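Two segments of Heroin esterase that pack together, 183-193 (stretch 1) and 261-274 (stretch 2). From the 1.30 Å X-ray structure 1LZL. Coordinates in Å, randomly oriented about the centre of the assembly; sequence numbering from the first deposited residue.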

# COMPACT_ATOMS: atom_id res chain seq x y z
N PHE A 183 1.69 -0.25 14.33
CA PHE A 183 1.61 0.95 13.47
C PHE A 183 1.05 0.57 12.11
O PHE A 183 1.35 -0.53 11.62
CB PHE A 183 2.98 1.60 13.32
CG PHE A 183 2.96 2.99 12.68
CD1 PHE A 183 2.37 4.06 13.33
CD2 PHE A 183 3.52 3.17 11.43
CE1 PHE A 183 2.37 5.35 12.78
CE2 PHE A 183 3.54 4.45 10.87
CZ PHE A 183 2.95 5.52 11.53
N GLN A 184 0.25 1.48 11.54
CA GLN A 184 -0.37 1.30 10.23
C GLN A 184 0.01 2.41 9.29
O GLN A 184 -0.21 3.57 9.64
CB GLN A 184 -1.89 1.23 10.46
CG GLN A 184 -2.66 1.15 9.14
CD GLN A 184 -4.15 0.94 9.32
OE1 GLN A 184 -4.72 0.12 8.61
NE2 GLN A 184 -4.75 1.70 10.24
N PHE A 185 0.54 2.11 8.10
CA PHE A 185 1.04 3.14 7.19
C PHE A 185 0.31 3.01 5.85
O PHE A 185 0.56 2.00 5.14
CB PHE A 185 2.56 3.00 7.05
CG PHE A 185 3.16 4.05 6.14
CD1 PHE A 185 3.24 3.91 4.76
CD2 PHE A 185 3.65 5.22 6.71
CE1 PHE A 185 3.75 4.92 3.98
CE2 PHE A 185 4.19 6.22 5.91
CZ PHE A 185 4.24 6.09 4.55
N LEU A 186 -0.51 3.99 5.53
CA LEU A 186 -1.37 3.91 4.37
C LEU A 186 -1.04 5.01 3.38
O LEU A 186 -1.36 6.19 3.66
CB LEU A 186 -2.85 3.98 4.82
CG LEU A 186 -3.26 2.93 5.86
CD1 LEU A 186 -4.74 3.08 6.20
CD2 LEU A 186 -2.97 1.49 5.40
N GLU A 187 -0.43 4.68 2.25
CA GLU A 187 -0.08 5.74 1.30
C GLU A 187 -1.04 5.70 0.13
O GLU A 187 -1.15 4.63 -0.50
CB GLU A 187 1.38 5.49 0.87
CG GLU A 187 1.98 6.42 -0.13
CD GLU A 187 3.50 6.22 -0.28
OE1 GLU A 187 4.03 5.13 0.01
OE2 GLU A 187 4.13 7.24 -0.72
N ILE A 188 -1.68 6.82 -0.16
CA ILE A 188 -2.68 6.94 -1.24
C ILE A 188 -3.56 5.68 -1.31
O ILE A 188 -3.74 5.05 -2.34
CB ILE A 188 -2.04 7.31 -2.58
CG1 ILE A 188 -0.98 6.34 -3.15
CG2 ILE A 188 -1.47 8.71 -2.47
CD1 ILE A 188 -0.36 6.74 -4.50
N PRO A 189 -4.15 5.26 -0.17
CA PRO A 189 -4.81 3.94 -0.17
C PRO A 189 -6.08 3.85 -1.00
O PRO A 189 -6.83 4.84 -1.08
CB PRO A 189 -5.17 3.76 1.33
CG PRO A 189 -5.32 5.16 1.86
CD PRO A 189 -4.21 5.93 1.15
N GLU A 190 -6.38 2.67 -1.55
CA GLU A 190 -7.58 2.32 -2.30
C GLU A 190 -8.47 1.53 -1.35
O GLU A 190 -8.20 0.35 -1.06
CB GLU A 190 -7.19 1.52 -3.53
CG GLU A 190 -8.36 1.10 -4.41
CD GLU A 190 -7.92 0.35 -5.65
OE1 GLU A 190 -6.73 0.06 -5.83
OE2 GLU A 190 -8.85 0.05 -6.44
N LEU A 191 -9.54 2.19 -0.84
CA LEU A 191 -10.26 1.70 0.35
C LEU A 191 -11.75 1.41 0.14
O LEU A 191 -12.35 0.68 0.89
CB LEU A 191 -10.15 2.72 1.49
CG LEU A 191 -8.74 2.99 2.03
CD1 LEU A 191 -8.74 4.28 2.86
CD2 LEU A 191 -8.23 1.81 2.83
N ASP A 192 -12.34 2.06 -0.89
CA ASP A 192 -13.82 2.05 -0.99
C ASP A 192 -14.27 1.70 -2.39
O ASP A 192 -13.95 2.45 -3.31
CB ASP A 192 -14.29 3.47 -0.59
CG ASP A 192 -15.78 3.54 -0.33
OD1 ASP A 192 -16.48 2.60 -0.80
OD2 ASP A 192 -16.28 4.51 0.28
N ASP A 193 -14.98 0.58 -2.55
CA ASP A 193 -15.39 0.15 -3.89
C ASP A 193 -16.56 0.97 -4.41
O ASP A 193 -16.89 0.81 -5.59
CB ASP A 193 -15.78 -1.33 -3.88
CG ASP A 193 -16.93 -1.56 -2.92
OD1 ASP A 193 -16.82 -1.31 -1.71
OD2 ASP A 193 -17.98 -2.00 -3.44
N PRO A 261 -8.20 10.36 -7.59
CA PRO A 261 -9.58 10.00 -7.30
C PRO A 261 -9.72 9.34 -5.90
O PRO A 261 -10.79 9.39 -5.31
CB PRO A 261 -9.92 8.90 -8.33
CG PRO A 261 -8.73 8.74 -9.15
CD PRO A 261 -7.66 9.72 -8.81
N LEU A 262 -8.69 8.72 -5.37
CA LEU A 262 -8.72 8.08 -4.05
C LEU A 262 -8.63 9.09 -2.92
O LEU A 262 -8.71 8.70 -1.73
CB LEU A 262 -7.52 7.13 -3.96
CG LEU A 262 -7.49 5.98 -4.99
CD1 LEU A 262 -6.22 5.17 -4.85
CD2 LEU A 262 -8.73 5.12 -4.83
N ARG A 263 -8.42 10.37 -3.22
CA ARG A 263 -8.14 11.34 -2.15
C ARG A 263 -9.22 11.37 -1.09
O ARG A 263 -8.96 11.30 0.12
CB ARG A 263 -8.01 12.73 -2.83
CG ARG A 263 -7.74 13.87 -1.85
CD ARG A 263 -8.06 15.19 -2.61
NE ARG A 263 -9.49 15.36 -2.74
CZ ARG A 263 -10.07 16.12 -3.69
NH1 ARG A 263 -9.32 16.75 -4.59
NH2 ARG A 263 -11.39 16.20 -3.70
N ASP A 264 -10.49 11.50 -1.51
CA ASP A 264 -11.52 11.72 -0.50
C ASP A 264 -11.70 10.48 0.34
O ASP A 264 -11.90 10.65 1.57
CB ASP A 264 -12.87 12.09 -1.14
CG ASP A 264 -12.87 13.44 -1.82
OD1 ASP A 264 -11.87 14.19 -1.77
OD2 ASP A 264 -13.92 13.75 -2.43
N GLU A 265 -11.65 9.25 -0.20
CA GLU A 265 -11.89 8.09 0.68
C GLU A 265 -10.76 7.97 1.68
O GLU A 265 -10.94 7.49 2.79
CB GLU A 265 -12.09 6.84 -0.19
CG GLU A 265 -10.85 6.33 -0.89
CD GLU A 265 -11.25 5.50 -2.12
OE1 GLU A 265 -11.94 6.07 -2.98
OE2 GLU A 265 -10.88 4.30 -2.20
N GLY A 266 -9.53 8.41 1.31
CA GLY A 266 -8.41 8.40 2.24
C GLY A 266 -8.63 9.38 3.37
O GLY A 266 -8.49 9.05 4.56
N ILE A 267 -9.01 10.63 3.04
CA ILE A 267 -9.28 11.63 4.10
C ILE A 267 -10.44 11.16 4.97
O ILE A 267 -10.34 11.27 6.19
CB ILE A 267 -9.58 13.01 3.46
CG1 ILE A 267 -8.37 13.54 2.71
CG2 ILE A 267 -10.07 14.02 4.49
CD1 ILE A 267 -8.60 14.79 1.88
N GLU A 268 -11.51 10.62 4.36
CA GLU A 268 -12.63 10.17 5.19
C GLU A 268 -12.27 9.03 6.12
O GLU A 268 -12.73 8.98 7.25
CB GLU A 268 -13.80 9.70 4.27
CG GLU A 268 -14.47 10.88 3.60
CD GLU A 268 -15.58 10.53 2.61
OE1 GLU A 268 -15.88 9.31 2.42
OE2 GLU A 268 -16.15 11.49 2.04
N TYR A 269 -11.43 8.11 5.65
CA TYR A 269 -11.04 6.99 6.54
C TYR A 269 -10.21 7.51 7.70
O TYR A 269 -10.37 7.12 8.86
CB TYR A 269 -10.27 5.96 5.76
CG TYR A 269 -10.11 4.60 6.40
CD1 TYR A 269 -11.22 3.79 6.59
CD2 TYR A 269 -8.85 4.12 6.82
CE1 TYR A 269 -11.09 2.54 7.17
CE2 TYR A 269 -8.71 2.85 7.39
CZ TYR A 269 -9.87 2.08 7.55
OH TYR A 269 -9.75 0.82 8.13
N ALA A 270 -9.26 8.42 7.41
CA ALA A 270 -8.44 9.02 8.45
C ALA A 270 -9.30 9.75 9.48
O ALA A 270 -9.05 9.63 10.70
CB ALA A 270 -7.43 10.00 7.84
N LEU A 271 -10.28 10.50 8.98
CA LEU A 271 -11.16 11.23 9.91
C LEU A 271 -11.92 10.25 10.78
O LEU A 271 -12.04 10.44 11.99
CB LEU A 271 -12.08 12.17 9.10
CG LEU A 271 -13.13 12.90 9.92
CD1 LEU A 271 -12.47 13.80 10.95
CD2 LEU A 271 -14.09 13.68 8.99
N ARG A 272 -12.47 9.16 10.21
CA ARG A 272 -13.20 8.20 11.02
C ARG A 272 -12.28 7.47 11.97
O ARG A 272 -12.68 7.17 13.11
CB ARG A 272 -13.92 7.23 10.10
CG ARG A 272 -15.08 7.96 9.40
CD ARG A 272 -15.64 7.09 8.27
NE ARG A 272 -15.90 5.81 8.80
CZ ARG A 272 -15.93 4.53 8.70
NH1 ARG A 272 -15.56 3.92 7.59
NH2 ARG A 272 -16.36 3.88 9.78
N LEU A 273 -11.03 7.19 11.60
CA LEU A 273 -10.12 6.61 12.58
C LEU A 273 -9.94 7.55 13.77
O LEU A 273 -10.02 7.14 14.95
CB LEU A 273 -8.77 6.33 11.90
CG LEU A 273 -8.63 5.15 10.95
CD1 LEU A 273 -7.29 5.28 10.20
CD2 LEU A 273 -8.66 3.80 11.65
N LEU A 274 -9.66 8.82 13.51
CA LEU A 274 -9.52 9.83 14.54
C LEU A 274 -10.78 9.87 15.42
O LEU A 274 -10.65 9.88 16.64
CB LEU A 274 -9.33 11.23 13.91
CG LEU A 274 -7.89 11.42 13.39
CD1 LEU A 274 -7.83 12.56 12.40
CD2 LEU A 274 -6.88 11.66 14.52
O HOH W 1 -7.38 -0.45 8.87
O HOH W 2 -6.27 7.66 -0.71
O HOH W 3 -11.43 3.19 -4.64
O HOH W 4 -14.36 5.19 -3.72
O HOH W 5 -15.00 6.67 1.49

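A helix that makes up most of stretch 2 lies against a strand, 183-187, and the loop that follows it. The closest CA pairs fall along the loop: Pro189 CA is 6.2 Å from Gly266 CA, and Glu190 CA is 6.1 Å from Leu262 CA.

Leu262 comes first. Its side chain reaches the loop: Leu262 CD1 lies 3.5 Å from Ile188 O and Leu262 CD2 3.9 Å from Glu190 CA, a greasy side chain packed mostly on backbone and on the aliphatic start of Glu190. Its own carbonyl accepts from Gly266 N in the helix and from a water that also donates to Pro189 O, so the two stretches share a polar link beside the apolar one.

Glu265 is the chemical center. Its carboxylate meets two successive backbone amides that the loop leaves turned toward the helix: Leu191 N donates to Glu265 OE2 at 2.8 Å and Asp192 N donates to the same OE2 at 3.0 Å. An anionic oxygen suits this role, since it can accept from both amides and still take a water's hydrogen. That water and a second, bound to OE1, both donate to Asp192 O, extending the network.

At Gly266 the bare backbone itself is the contact surface: Gly266 CA lies 4.5 Å from Pro189 CG and 4.2 Å from Leu191 CD1. The exposed Glu268 makes its link through water, which donates to its OE1 and to Asp192 OD2, bridging two acidic groups without direct contact.

Tyr269 combines both chemistries. Leu191 CD1 packs 3.7 Å from Tyr269 CB, and Leu186 CD1 sits 4.2 Å from Tyr269 CE2, while its OH donates to a water that in turn donates to Gln184 OE1. Finally, Leu273 CD1 lies 4.4 Å from Gln184 NE2, a loose van der Waals contact; the amide nitrogen finds its hydrogen bond elsewhere in the structure.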